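Local coordinates for protein subtilase cytotoxin subunit A (Escherichia coli, PDB 2IY9) that cleaves the host endoplasmic reticulum chaperone BiP as the subtilisin-like serine protease subunit of the AB5 subtilase cytotoxin, at residues K23-D28 with Q254-L259; E34-L39 with K325-F330; R171-L176 with T293-K298; G182-D187 with G239-N244; E228-H233 with D306-L311. All coordinates share one frame; numbering follows the deposited sequence.

Interaction 1. Residues K23-D28 with Q254-L259; sequences KPWYFD and QNITFL
The start of the modelled chain, helix 25-30, lies against the two-stranded antiparallel hairpin of 256-259 and 265-268 in this subtilase. Trp25 carries the polar part of the contact. Its CG sits between the backbone N and the carbonyl carbon (chi1 72°), and the NE1 edge of the indole faces the backbone where the strand begins. NE1 donates to Gln254 O at 3.0 Å, approaching nearly along the C=O axis, although the bond is bent at the hydrogen to 135°. A second, weak bond runs from NE1 to Asn255 O at 3.3 Å, so one N-H is shared between consecutive carbonyls. The second carbonyl belongs to a G1 beta bulge in which Asn255 and Ile256 both face Gly268 of the partner strand; Gln254 comes just before it. Tyr26 supplies the apolar part: Ile256 CD1 meets the ring at CD2, 3.6 Å away, and the two side chains cross at about a right angle. The same methyl also lies 4.1 Å from Trp25 CZ2, reaching both aromatics. Beyond the ring, a water donates to Tyr26 OH at 2.7 Å and to Thr257 O at 2.8 Å. Leu96 of helix 84-98 and Ile277 of helix 271-288 touch both Tyr26 and Ile256.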
# COMPACT_ATOMS: atom_id res chain seq x y z
N LYS A 23 15.02 -12.05 -8.61
CA LYS A 23 14.30 -10.84 -9.07
C LYS A 23 14.93 -9.59 -8.36
O LYS A 23 16.16 -9.53 -8.25
CB LYS A 23 12.80 -11.06 -8.85
CG LYS A 23 12.33 -12.36 -9.50
CD LYS A 23 10.88 -12.75 -9.20
CE LYS A 23 10.41 -13.90 -10.10
NZ LYS A 23 11.37 -15.05 -10.16
N PRO A 24 14.14 -8.58 -7.95
CA PRO A 24 14.78 -7.61 -7.04
C PRO A 24 15.18 -8.18 -5.68
O PRO A 24 14.66 -9.21 -5.26
CB PRO A 24 13.72 -6.52 -6.87
CG PRO A 24 12.44 -7.14 -7.30
CD PRO A 24 12.77 -8.18 -8.31
N TRP A 25 16.09 -7.48 -4.99
CA TRP A 25 16.60 -7.92 -3.69
C TRP A 25 15.53 -8.31 -2.69
O TRP A 25 15.71 -9.24 -1.91
CB TRP A 25 17.51 -6.83 -3.09
CG TRP A 25 16.82 -5.58 -2.58
CD1 TRP A 25 16.66 -4.40 -3.25
CD2 TRP A 25 16.22 -5.40 -1.28
NE1 TRP A 25 16.00 -3.49 -2.45
CE2 TRP A 25 15.71 -4.07 -1.24
CE3 TRP A 25 16.06 -6.22 -0.16
CZ2 TRP A 25 15.06 -3.55 -0.12
CZ3 TRP A 25 15.39 -5.69 0.97
CH2 TRP A 25 14.92 -4.37 0.98
N TYR A 26 14.40 -7.59 -2.70
CA TYR A 26 13.39 -7.78 -1.65
C TYR A 26 12.54 -9.04 -1.76
O TYR A 26 11.89 -9.44 -0.79
CB TYR A 26 12.51 -6.53 -1.48
CG TYR A 26 11.83 -6.03 -2.74
CD1 TYR A 26 10.55 -6.48 -3.09
CD2 TYR A 26 12.44 -5.08 -3.55
CE1 TYR A 26 9.92 -6.00 -4.24
CE2 TYR A 26 11.81 -4.59 -4.71
CZ TYR A 26 10.54 -5.05 -5.04
OH TYR A 26 9.91 -4.59 -6.17
N PHE A 27 12.56 -9.70 -2.92
CA PHE A 27 11.85 -10.97 -3.06
C PHE A 27 12.37 -12.03 -2.08
O PHE A 27 11.62 -12.55 -1.27
CB PHE A 27 11.87 -11.46 -4.51
CG PHE A 27 10.75 -10.88 -5.37
CD1 PHE A 27 10.51 -9.51 -5.42
CD2 PHE A 27 9.96 -11.72 -6.16
CE1 PHE A 27 9.48 -8.98 -6.22
CE2 PHE A 27 8.93 -11.19 -6.96
CZ PHE A 27 8.70 -9.83 -6.98
N ASP A 28 13.68 -12.30 -2.12
CA ASP A 28 14.27 -13.24 -1.18
C ASP A 28 14.19 -12.72 0.27
O ASP A 28 13.93 -13.49 1.20
CB ASP A 28 15.71 -13.58 -1.58
CG ASP A 28 15.78 -14.60 -2.72
OD1 ASP A 28 14.73 -15.11 -3.16
OD2 ASP A 28 16.90 -14.90 -3.17
N GLN A 254 13.97 0.64 0.15
CA GLN A 254 15.22 1.27 -0.33
C GLN A 254 15.73 0.59 -1.60
O GLN A 254 15.68 -0.64 -1.69
CB GLN A 254 16.29 1.21 0.75
CG GLN A 254 17.49 2.08 0.48
CD GLN A 254 18.55 1.88 1.52
OE1 GLN A 254 19.20 0.84 1.56
NE2 GLN A 254 18.71 2.86 2.39
N ASN A 255 16.22 1.38 -2.56
CA ASN A 255 16.83 0.83 -3.77
C ASN A 255 15.78 -0.01 -4.50
O ASN A 255 15.99 -1.18 -4.80
CB ASN A 255 18.05 -0.04 -3.39
CG ASN A 255 18.89 -0.44 -4.59
OD1 ASN A 255 18.96 0.29 -5.59
ND2 ASN A 255 19.56 -1.61 -4.50
N ILE A 256 14.62 0.60 -4.73
CA ILE A 256 13.50 -0.10 -5.36
C ILE A 256 13.34 0.37 -6.81
O ILE A 256 13.13 1.56 -7.06
CB ILE A 256 12.16 0.13 -4.59
CG1 ILE A 256 12.30 -0.15 -3.08
CG2 ILE A 256 11.02 -0.65 -5.26
CD1 ILE A 256 12.51 -1.64 -2.67
N THR A 257 13.44 -0.56 -7.75
CA THR A 257 13.31 -0.23 -9.18
C THR A 257 11.82 -0.25 -9.57
O THR A 257 11.08 -1.14 -9.15
CB THR A 257 14.13 -1.22 -10.05
OG1 THR A 257 15.48 -1.27 -9.57
CG2 THR A 257 14.15 -0.78 -11.49
N PHE A 258 11.38 0.73 -10.35
CA PHE A 258 9.97 0.86 -10.74
C PHE A 258 9.80 1.32 -12.20
O PHE A 258 10.75 1.78 -12.83
CB PHE A 258 9.24 1.83 -9.81
CG PHE A 258 9.87 3.19 -9.73
CD1 PHE A 258 9.70 4.11 -10.77
CD2 PHE A 258 10.65 3.55 -8.63
CE1 PHE A 258 10.30 5.37 -10.71
CE2 PHE A 258 11.24 4.80 -8.56
CZ PHE A 258 11.06 5.72 -9.60
N LEU A 259 8.58 1.19 -12.70
CA LEU A 259 8.24 1.55 -14.08
C LEU A 259 7.79 3.01 -14.20
O LEU A 259 7.06 3.52 -13.34
CB LEU A 259 7.11 0.63 -14.58
CG LEU A 259 6.68 0.71 -16.04
CD1 LEU A 259 7.83 0.26 -16.94
CD2 LEU A 259 5.43 -0.13 -16.29
O HOH W 1 11.45 -3.77 -8.19

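Interaction 2. Residues E34-L39 with K325-F330; sequences ETTMSL and KAISMF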
# COMPACT_ATOMS: atom_id res chain seq x y z
N GLU A 34 9.34 -19.05 -5.18
CA GLU A 34 8.51 -19.82 -6.10
C GLU A 34 7.46 -20.63 -5.35
O GLU A 34 6.29 -20.62 -5.73
CB GLU A 34 9.38 -20.74 -6.96
CG GLU A 34 10.57 -20.05 -7.62
CD GLU A 34 11.69 -19.69 -6.63
OE1 GLU A 34 12.16 -20.59 -5.90
OE2 GLU A 34 12.09 -18.50 -6.59
N THR A 35 7.87 -21.33 -4.29
CA THR A 35 6.94 -22.19 -3.54
C THR A 35 5.87 -21.39 -2.79
O THR A 35 4.75 -21.86 -2.63
CB THR A 35 7.65 -23.16 -2.55
OG1 THR A 35 8.15 -22.44 -1.42
CG2 THR A 35 8.81 -23.89 -3.22
N THR A 36 6.24 -20.19 -2.35
CA THR A 36 5.30 -19.25 -1.73
C THR A 36 4.21 -18.89 -2.73
O THR A 36 3.02 -18.98 -2.44
CB THR A 36 6.03 -17.98 -1.24
OG1 THR A 36 6.91 -18.33 -0.16
CG2 THR A 36 5.06 -16.90 -0.75
N MET A 37 4.64 -18.52 -3.94
CA MET A 37 3.73 -18.08 -4.99
C MET A 37 2.84 -19.20 -5.52
O MET A 37 1.72 -18.95 -5.97
CB MET A 37 4.50 -17.40 -6.12
CG MET A 37 5.27 -16.17 -5.67
SD MET A 37 4.35 -15.17 -4.47
CE MET A 37 3.09 -14.45 -5.53
N SER A 38 3.34 -20.43 -5.44
CA SER A 38 2.59 -21.62 -5.85
C SER A 38 1.32 -21.82 -5.01
O SER A 38 0.36 -22.43 -5.47
CB SER A 38 3.48 -22.86 -5.76
OG SER A 38 3.66 -23.27 -4.42
N LEU A 39 1.32 -21.29 -3.78
CA LEU A 39 0.19 -21.39 -2.85
C LEU A 39 -0.99 -20.47 -3.19
O LEU A 39 -2.08 -20.63 -2.63
CB LEU A 39 0.65 -21.11 -1.41
CG LEU A 39 1.86 -21.87 -0.86
CD1 LEU A 39 2.13 -21.47 0.58
CD2 LEU A 39 1.65 -23.37 -0.98
N LYS A 325 5.48 -16.34 5.29
CA LYS A 325 4.61 -16.67 6.40
C LYS A 325 3.17 -16.15 6.22
O LYS A 325 2.22 -16.88 6.47
CB LYS A 325 5.22 -16.19 7.73
CG LYS A 325 4.55 -16.72 8.99
CD LYS A 325 4.81 -18.21 9.21
CE LYS A 325 4.33 -18.65 10.59
NZ LYS A 325 2.97 -18.12 10.91
N ALA A 326 3.02 -14.89 5.78
CA ALA A 326 1.69 -14.32 5.52
C ALA A 326 0.89 -15.14 4.51
O ALA A 326 -0.27 -15.48 4.76
CB ALA A 326 1.81 -12.86 5.05
N ILE A 327 1.52 -15.45 3.38
CA ILE A 327 0.85 -16.15 2.29
C ILE A 327 0.59 -17.60 2.69
O ILE A 327 -0.53 -18.09 2.55
CB ILE A 327 1.62 -16.01 0.94
CG1 ILE A 327 1.52 -14.55 0.44
CG2 ILE A 327 1.08 -17.01 -0.11
CD1 ILE A 327 2.55 -14.16 -0.62
N SER A 328 1.62 -18.27 3.22
CA SER A 328 1.49 -19.64 3.74
C SER A 328 0.34 -19.77 4.74
O SER A 328 -0.53 -20.61 4.57
CB SER A 328 2.81 -20.11 4.35
OG SER A 328 2.75 -21.49 4.67
N MET A 329 0.33 -18.92 5.77
CA MET A 329 -0.72 -18.96 6.80
C MET A 329 -2.11 -18.73 6.23
O MET A 329 -3.05 -19.49 6.51
CB MET A 329 -0.45 -17.93 7.91
CG MET A 329 0.62 -18.33 8.93
SD MET A 329 0.44 -19.98 9.67
CE MET A 329 -1.11 -19.84 10.57
N PHE A 330 -2.26 -17.68 5.44
CA PHE A 330 -3.58 -17.34 4.93
C PHE A 330 -4.08 -18.38 3.94
O PHE A 330 -5.24 -18.80 4.01
CB PHE A 330 -3.58 -15.95 4.29
CG PHE A 330 -4.96 -15.42 4.04
CD1 PHE A 330 -5.68 -14.82 5.07
CD2 PHE A 330 -5.55 -15.57 2.79
CE1 PHE A 330 -6.97 -14.34 4.84
CE2 PHE A 330 -6.84 -15.09 2.56
CZ PHE A 330 -7.55 -14.48 3.58
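Contact between the short helix 34-38 and helix 323-331 is made by van der Waals packing, with no hydrogen bond crossing between residues 34-39 and 325-330. Ile327 is the central side chain and points at the other helix. With CG1 beside its backbone N and the chain then extended (chi2 162°), it presents two methyls: CD1 lies 3.7 Å from Thr36 CG2, while CG2 rests 3.6 Å from Thr36 O. The Thr36 and Ile327 side chains cross at about a right angle. Looser apolar contacts flank this pair, with Met37 SD 4.4 Å from Ile327 CD1 and Leu39 CB 4.3 Å from Ile327 CG2. Leu39 also extends its CD1 branch to the next residue of the facing helix, 3.7 Å from Ser328 CA.

The side-chain hydroxyls of 34-39 bond within their own part of the chain. Thr36 has its methyl anti to the backbone N (chi1 -67° to OG1), which turns CG2 to Ile327 while OG1 bonds Gly31 O and Thr33 OG1. Ser38 OG donates to Thr35 O at 2.5 Å, from above the carbonyl plane.

Ala284 and Met285 of helix 271-288 also touch Ile327. The arrangement is a helix-helix contact joining the N-terminal part of the protease to the beginning of the A2 domain, the region that enters the central pore of the SubB pentamer.

Interaction 3. Residues R171-L176 with T293-K298; sequences RNNDRL and TATELK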
# COMPACT_ATOMS: atom_id res chain seq x y z
N ARG A 171 -16.24 -0.95 10.40
CA ARG A 171 -17.46 -1.67 10.73
C ARG A 171 -17.89 -2.64 9.63
O ARG A 171 -18.32 -3.76 9.92
CB ARG A 171 -18.58 -0.70 11.07
CG ARG A 171 -18.45 -0.14 12.48
CD ARG A 171 -19.65 0.69 12.89
NE ARG A 171 -19.89 1.83 12.00
CZ ARG A 171 -19.27 3.01 12.09
NH1 ARG A 171 -18.34 3.23 13.01
NH2 ARG A 171 -19.58 3.97 11.24
N ASN A 172 -17.74 -2.23 8.38
CA ASN A 172 -18.07 -3.06 7.22
C ASN A 172 -17.22 -4.32 7.13
O ASN A 172 -17.67 -5.36 6.65
CB ASN A 172 -17.94 -2.25 5.92
CG ASN A 172 -18.90 -1.07 5.86
OD1 ASN A 172 -19.85 -0.99 6.64
ND2 ASN A 172 -18.65 -0.14 4.94
N ASN A 173 -15.97 -4.21 7.59
CA ASN A 173 -15.07 -5.35 7.71
C ASN A 173 -14.81 -6.08 6.38
O ASN A 173 -14.63 -7.30 6.35
CB ASN A 173 -15.62 -6.32 8.78
CG ASN A 173 -14.54 -7.21 9.36
OD1 ASN A 173 -13.34 -6.95 9.19
ND2 ASN A 173 -14.95 -8.27 10.06
N ASP A 174 -14.80 -5.33 5.29
CA ASP A 174 -14.68 -5.92 3.96
C ASP A 174 -13.41 -5.51 3.23
O ASP A 174 -12.85 -6.30 2.46
CB ASP A 174 -15.93 -5.65 3.11
CG ASP A 174 -16.31 -4.17 3.06
OD1 ASP A 174 -15.68 -3.33 3.75
OD2 ASP A 174 -17.26 -3.84 2.31
N ARG A 175 -12.94 -4.29 3.46
CA ARG A 175 -11.80 -3.76 2.69
C ARG A 175 -10.69 -3.25 3.59
O ARG A 175 -10.94 -2.89 4.75
CB ARG A 175 -12.26 -2.65 1.74
CG ARG A 175 -13.41 -3.05 0.84
CD ARG A 175 -13.77 -1.95 -0.17
NE ARG A 175 -15.03 -2.28 -0.83
CZ ARG A 175 -15.15 -3.08 -1.89
NH1 ARG A 175 -14.07 -3.63 -2.44
NH2 ARG A 175 -16.34 -3.31 -2.42
N LEU A 176 -9.48 -3.21 3.04
CA LEU A 176 -8.31 -2.72 3.74
C LEU A 176 -7.65 -1.58 2.99
O LEU A 176 -7.58 -1.60 1.77
CB LEU A 176 -7.28 -3.83 3.92
CG LEU A 176 -7.66 -4.91 4.92
CD1 LEU A 176 -6.68 -6.04 4.80
CD2 LEU A 176 -7.76 -4.33 6.37
N THR A 293 -12.68 -11.68 5.77
CA THR A 293 -12.90 -10.37 6.37
C THR A 293 -11.61 -9.58 6.31
O THR A 293 -10.51 -10.17 6.29
CB THR A 293 -13.38 -10.48 7.84
OG1 THR A 293 -12.36 -11.07 8.65
CG2 THR A 293 -14.67 -11.30 7.94
N ALA A 294 -11.74 -8.26 6.29
CA ALA A 294 -10.62 -7.34 6.42
C ALA A 294 -9.83 -7.65 7.69
O ALA A 294 -8.59 -7.69 7.67
CB ALA A 294 -11.11 -5.91 6.46
N THR A 295 -10.54 -7.91 8.79
CA THR A 295 -9.90 -8.21 10.07
C THR A 295 -8.98 -9.44 9.96
O THR A 295 -7.84 -9.40 10.44
CB THR A 295 -10.92 -8.36 11.22
OG1 THR A 295 -11.63 -7.12 11.39
CG2 THR A 295 -10.21 -8.70 12.54
N GLU A 296 -9.46 -10.50 9.31
CA GLU A 296 -8.67 -11.72 9.16
C GLU A 296 -7.41 -11.50 8.30
O GLU A 296 -6.33 -11.98 8.65
CB GLU A 296 -9.49 -12.89 8.62
CG GLU A 296 -8.71 -14.22 8.64
CD GLU A 296 -9.31 -15.35 7.80
OE1 GLU A 296 -10.47 -15.22 7.34
OE2 GLU A 296 -8.61 -16.37 7.62
N LEU A 297 -7.56 -10.81 7.17
CA LEU A 297 -6.42 -10.46 6.33
C LEU A 297 -5.39 -9.64 7.11
O LEU A 297 -4.20 -9.97 7.12
CB LEU A 297 -6.87 -9.69 5.08
CG LEU A 297 -7.34 -10.55 3.90
CD1 LEU A 297 -8.21 -9.71 2.97
CD2 LEU A 297 -6.13 -11.10 3.15
N LYS A 298 -5.86 -8.57 7.78
CA LYS A 298 -4.96 -7.71 8.55
C LYS A 298 -4.25 -8.49 9.66
O LYS A 298 -3.02 -8.40 9.79
CB LYS A 298 -5.71 -6.52 9.14
CG LYS A 298 -4.83 -5.58 9.97
CD LYS A 298 -5.50 -4.23 10.23
CE LYS A 298 -4.64 -3.39 11.15
NZ LYS A 298 -5.27 -2.08 11.42
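Asn173 grips the first turn of helix 294-304 with both its backbone and its side chain. The backbone bond, Ala294 N to Asn173 O, is 3.0 Å long and nearly straight at 167°, with the donor above the carbonyl plane. From the side chain, whose CG is anti to the backbone N (chi1 -157°), OD1 takes two further donors. Thr295 N approaches in the plane of the amide carbonyl at 3.0 Å, and Thr295 OG1 donates to the same Asn173 OD1 from above that plane at 2.8 Å. Two successive backbone N-H groups at the start of the helix are thus satisfied by one residue. The next donor is met from within the helix segment: Thr293, the N-cap residue, accepts from Glu296 N through its OG1 at 3.0 Å. Asn173 itself, with positive phi, ends helix 160-172.

Asn173 ND2 lies 3.5 Å from Thr293 CB, and Ala294 CB reaches Arg175 O. Leu176 then points at the helix and divides its methyls, CD2 lying 3.7 Å from Ala294 CB and CD1 lying 3.7 Å from Leu297 CB.

Leu176 opens strand 176-180 of the parallel sheet and is backbone-bonded to Lys145 and Ile147. The contact therefore joins the turn from helix 160-172 into that strand to the N-terminus of helix 294-304, whose Leu297 also packs on Met285 of helix 271-288 and Phe330 of helix 323-331.

Interaction 4. Residues G182-D187 with G239-N244; sequences GNDGAD and GSRFGN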
# COMPACT_ATOMS: atom_id res chain seq x y z
N GLY A 182 4.59 8.16 5.18
CA GLY A 182 5.20 9.38 4.64
C GLY A 182 6.70 9.44 4.80
O GLY A 182 7.29 8.69 5.59
N ASN A 183 7.33 10.33 4.03
CA ASN A 183 8.78 10.46 4.06
C ASN A 183 9.23 11.70 4.81
O ASN A 183 8.42 12.59 5.08
CB ASN A 183 9.34 10.49 2.64
CG ASN A 183 9.11 9.18 1.89
OD1 ASN A 183 8.81 8.15 2.48
ND2 ASN A 183 9.27 9.23 0.58
N ASP A 184 10.53 11.73 5.13
CA ASP A 184 11.31 12.85 5.72
C ASP A 184 11.97 12.47 7.05
O ASP A 184 12.67 13.28 7.67
CB ASP A 184 10.55 14.18 5.82
CG ASP A 184 9.49 14.20 6.92
OD1 ASP A 184 9.42 13.27 7.75
OD2 ASP A 184 8.68 15.15 6.93
N GLY A 185 11.73 11.24 7.49
CA GLY A 185 12.34 10.70 8.70
C GLY A 185 11.82 11.25 10.02
O GLY A 185 12.40 10.98 11.07
N ALA A 186 10.72 12.00 9.98
CA ALA A 186 10.17 12.57 11.22
C ALA A 186 9.55 11.50 12.12
O ALA A 186 9.02 10.50 11.63
CB ALA A 186 9.15 13.67 10.91
N ASP A 187 9.62 11.73 13.43
CA ASP A 187 8.90 10.93 14.43
C ASP A 187 7.45 11.41 14.46
O ASP A 187 7.16 12.53 14.90
CB ASP A 187 9.56 11.10 15.80
CG ASP A 187 8.91 10.27 16.91
OD1 ASP A 187 7.73 9.87 16.78
OD2 ASP A 187 9.59 10.05 17.94
N GLY A 239 13.71 9.40 3.76
CA GLY A 239 13.75 8.59 4.96
C GLY A 239 12.37 8.31 5.51
O GLY A 239 11.47 9.17 5.44
N SER A 240 12.19 7.11 6.07
CA SER A 240 10.88 6.71 6.58
C SER A 240 10.50 7.49 7.83
O SER A 240 11.29 7.58 8.76
CB SER A 240 10.86 5.21 6.91
OG SER A 240 9.57 4.81 7.35
N ARG A 241 9.29 8.03 7.84
CA ARG A 241 8.68 8.42 9.11
C ARG A 241 8.49 7.18 9.98
O ARG A 241 8.52 6.03 9.48
CB ARG A 241 7.35 9.13 8.86
CG ARG A 241 7.53 10.53 8.40
CD ARG A 241 6.23 11.29 8.30
NE ARG A 241 6.51 12.69 7.99
CZ ARG A 241 5.60 13.63 7.78
NH1 ARG A 241 4.30 13.34 7.85
NH2 ARG A 241 5.99 14.86 7.49
N PHE A 242 8.33 7.39 11.29
CA PHE A 242 8.31 6.28 12.24
C PHE A 242 7.57 6.64 13.52
O PHE A 242 7.23 7.80 13.77
CB PHE A 242 9.74 5.82 12.57
CG PHE A 242 10.55 6.82 13.36
CD1 PHE A 242 10.55 6.80 14.76
CD2 PHE A 242 11.31 7.78 12.71
CE1 PHE A 242 11.30 7.73 15.50
CE2 PHE A 242 12.08 8.71 13.44
CZ PHE A 242 12.07 8.69 14.84
N GLY A 243 7.34 5.62 14.35
CA GLY A 243 6.78 5.85 15.67
C GLY A 243 5.85 4.75 16.09
O GLY A 243 4.85 4.48 15.42
N ASN A 244 6.19 4.11 17.20
CA ASN A 244 5.34 3.11 17.81
C ASN A 244 3.92 3.66 17.98
O ASN A 244 3.74 4.82 18.36
CB ASN A 244 5.91 2.66 19.14
CG ASN A 244 5.19 1.46 19.71
OD1 ASN A 244 4.10 1.58 20.24
ND2 ASN A 244 5.80 0.29 19.58
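Arg241 runs as an extended arm across the loop 182-187. Its CB lies 3.3 Å from Gly182 O, which also accepts from Arg241 N, and CG passes close to Asp184 OD1. Beyond CD, the guanidinium grips the Asp184 carboxylate side-on: NE donates to OD1 at 3.0 Å, almost straight at 173°, and NH2 donates to OD2 at 2.8 Å. Both oxygens lie near the guanidinium plane but are met from above the carboxylate, the two planes being 45° apart. The remaining nitrogen, NH1, bonds Gln195 O. Asp184 OD1 also accepts from Ala186 N at 2.9 Å, closing an Asx turn that fixes the carboxylate. Gly239 O receives both Asp184 N and Gly185 N, and Phe242 N bonds Ala186 O. Asp187 CA sits over one face of the Phe242 ring, 4.0 Å from its centroid in a CH-pi contact, while Gly185 O meets the edge of the ring. Single backbone bridges at Asn183-Ser240 and Asp187-Phe242 complete the pairing of the two loops. Asn183 OD1 bonds Thr271 N, and its side chain is about 5 Å from that of Ser272, the inferred nucleophile of the charge relay system, a placement consistent with the oxyanion-hole asparagine of subtilases.

Interaction 5. Residues E228-H233 with D306-L311; sequences ETPVLH and DKYPSL
Aromatic packing dominates where the loop 228-233 meets residues 306-311. Pro230 sets CD over one face of the Tyr308 ring, 3.7 Å from the centroid and 19° off the normal, a CH-pi contact; the ring and the proline cross at about a right angle. The ring atom nearest Pro230 CD is Tyr308 CZ, at 3.5 Å, so the pyrrolidine sits nearer the phenol end. Tyr308 reaches this place with CG anti to its carbonyl carbon (chi1 -67°). Thr229 slides past the ring in the opposite direction, bringing CG2 to 3.9 Å from Tyr308 CD1 and 3.6 Å from Ser310 OG.

Tyr308 follows strand 306-307, which pairs antiparallel with strand 319-320 in a two-stranded sheet, and a 3-10 turn at 309-311 comes next, with Leu311 N bonded to Tyr308 O. Val320 of the partner strand touches Pro230, Tyr308 and Leu311.

Aliphatic contacts are looser: Leu311 places CD2 4.2 Å from Leu232 CD1, and CD1 and CD2 of Leu311 both lie close to Pro230 O.

No direct hydrogen bond joins the segments. Instead a water donates to Pro230 O at 2.7 Å and is hydrogen-bonded to Ser310 OG at the same distance, on the more exposed side beside Thr229.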
# COMPACT_ATOMS: atom_id res chain seq x y z
N GLU A 228 19.56 -10.91 8.00
CA GLU A 228 20.06 -9.64 8.54
C GLU A 228 18.93 -8.91 9.28
O GLU A 228 17.76 -9.04 8.91
CB GLU A 228 20.65 -8.76 7.44
CG GLU A 228 21.81 -9.41 6.68
CD GLU A 228 22.33 -8.59 5.49
OE1 GLU A 228 21.67 -7.60 5.09
OE2 GLU A 228 23.40 -8.96 4.96
N THR A 229 19.28 -8.19 10.34
CA THR A 229 18.30 -7.38 11.08
C THR A 229 18.04 -6.08 10.33
O THR A 229 18.96 -5.28 10.13
CB THR A 229 18.78 -7.08 12.52
OG1 THR A 229 18.84 -8.30 13.28
CG2 THR A 229 17.84 -6.09 13.21
N PRO A 230 16.79 -5.86 9.88
CA PRO A 230 16.44 -4.63 9.17
C PRO A 230 16.50 -3.41 10.05
O PRO A 230 16.34 -3.50 11.27
CB PRO A 230 14.98 -4.88 8.73
CG PRO A 230 14.78 -6.34 8.84
CD PRO A 230 15.64 -6.77 9.99
N VAL A 231 16.76 -2.28 9.41
CA VAL A 231 16.63 -0.97 10.01
C VAL A 231 15.75 -0.14 9.08
O VAL A 231 15.65 -0.44 7.88
CB VAL A 231 18.00 -0.28 10.19
CG1 VAL A 231 18.84 -1.00 11.24
CG2 VAL A 231 18.74 -0.21 8.86
N LEU A 232 15.10 0.89 9.63
CA LEU A 232 14.30 1.79 8.80
C LEU A 232 15.20 2.60 7.88
O LEU A 232 16.30 3.00 8.28
CB LEU A 232 13.42 2.72 9.65
CG LEU A 232 11.94 2.29 9.75
CD1 LEU A 232 11.74 1.01 10.57
CD2 LEU A 232 11.05 3.41 10.30
N HIS A 233 14.74 2.80 6.64
CA HIS A 233 15.40 3.69 5.70
C HIS A 233 15.42 5.10 6.28
O HIS A 233 14.40 5.62 6.72
CB HIS A 233 14.70 3.66 4.32
CG HIS A 233 15.16 4.73 3.38
ND1 HIS A 233 16.42 4.75 2.81
CD2 HIS A 233 14.52 5.82 2.89
CE1 HIS A 233 16.54 5.81 2.04
NE2 HIS A 233 15.40 6.48 2.07
N ASP A 306 7.67 -10.84 10.96
CA ASP A 306 8.82 -11.03 11.84
C ASP A 306 8.87 -9.89 12.87
O ASP A 306 8.63 -8.73 12.53
CB ASP A 306 10.13 -11.09 11.04
CG ASP A 306 10.24 -12.33 10.16
OD1 ASP A 306 9.64 -13.38 10.48
OD2 ASP A 306 10.96 -12.26 9.14
N LYS A 307 9.15 -10.22 14.12
CA LYS A 307 9.15 -9.23 15.18
C LYS A 307 10.58 -8.97 15.65
O LYS A 307 11.25 -9.89 16.11
CB LYS A 307 8.27 -9.70 16.35
CG LYS A 307 6.89 -10.26 15.96
CD LYS A 307 5.95 -9.18 15.44
CE LYS A 307 4.48 -9.62 15.37
NZ LYS A 307 4.20 -10.74 14.40
N TYR A 308 11.05 -7.72 15.51
CA TYR A 308 12.40 -7.32 15.93
C TYR A 308 12.39 -6.38 17.13
O TYR A 308 11.89 -5.25 17.03
CB TYR A 308 13.16 -6.67 14.77
CG TYR A 308 13.47 -7.63 13.65
CD1 TYR A 308 14.69 -8.32 13.61
CD2 TYR A 308 12.55 -7.86 12.63
CE1 TYR A 308 14.97 -9.22 12.57
CE2 TYR A 308 12.83 -8.74 11.59
CZ TYR A 308 14.03 -9.42 11.57
OH TYR A 308 14.29 -10.28 10.53
N PRO A 309 12.96 -6.82 18.27
CA PRO A 309 12.95 -5.98 19.48
C PRO A 309 13.60 -4.62 19.23
O PRO A 309 13.20 -3.63 19.83
CB PRO A 309 13.76 -6.79 20.49
CG PRO A 309 14.51 -7.80 19.71
CD PRO A 309 13.65 -8.10 18.51
N SER A 310 14.59 -4.58 18.33
CA SER A 310 15.30 -3.36 17.99
C SER A 310 14.42 -2.31 17.29
O SER A 310 14.77 -1.14 17.25
CB SER A 310 16.56 -3.66 17.15
OG SER A 310 16.23 -4.27 15.91
N LEU A 311 13.28 -2.75 16.74
CA LEU A 311 12.40 -1.87 15.97
C LEU A 311 11.13 -1.43 16.70
O LEU A 311 10.30 -0.72 16.14
CB LEU A 311 12.02 -2.54 14.63
CG LEU A 311 13.17 -2.76 13.64
CD1 LEU A 311 12.69 -3.51 12.40
CD2 LEU A 311 13.83 -1.46 13.24
O HOH W 2 17.09 -2.78 13.77

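Overall arrangement
Interactions 4 and 5 touch directly, their centres 15 Å apart: both use the chain between strands 215-221 and 249-252, and Leu232 packs on Phe242. Interaction 5 also meets interaction 1, 18 Å away between centres, through the side chains of His233 and Gln254. Interactions 2 and 3 share a border where Phe330 lies on Leu297, joining helices 323-331 and 294-304. Interactions 1 and 3 lie on opposite sides of the chain's centre, their centres about 28 Å apart. Along the chain, interaction 4 is nested within the loops closed by interactions 1, 2 and 3. Together the contacts draw both ends of the modelled chain onto the subtilase fold, with interaction 4 beside the inferred charge relay system and interaction 2 at the A2 domain.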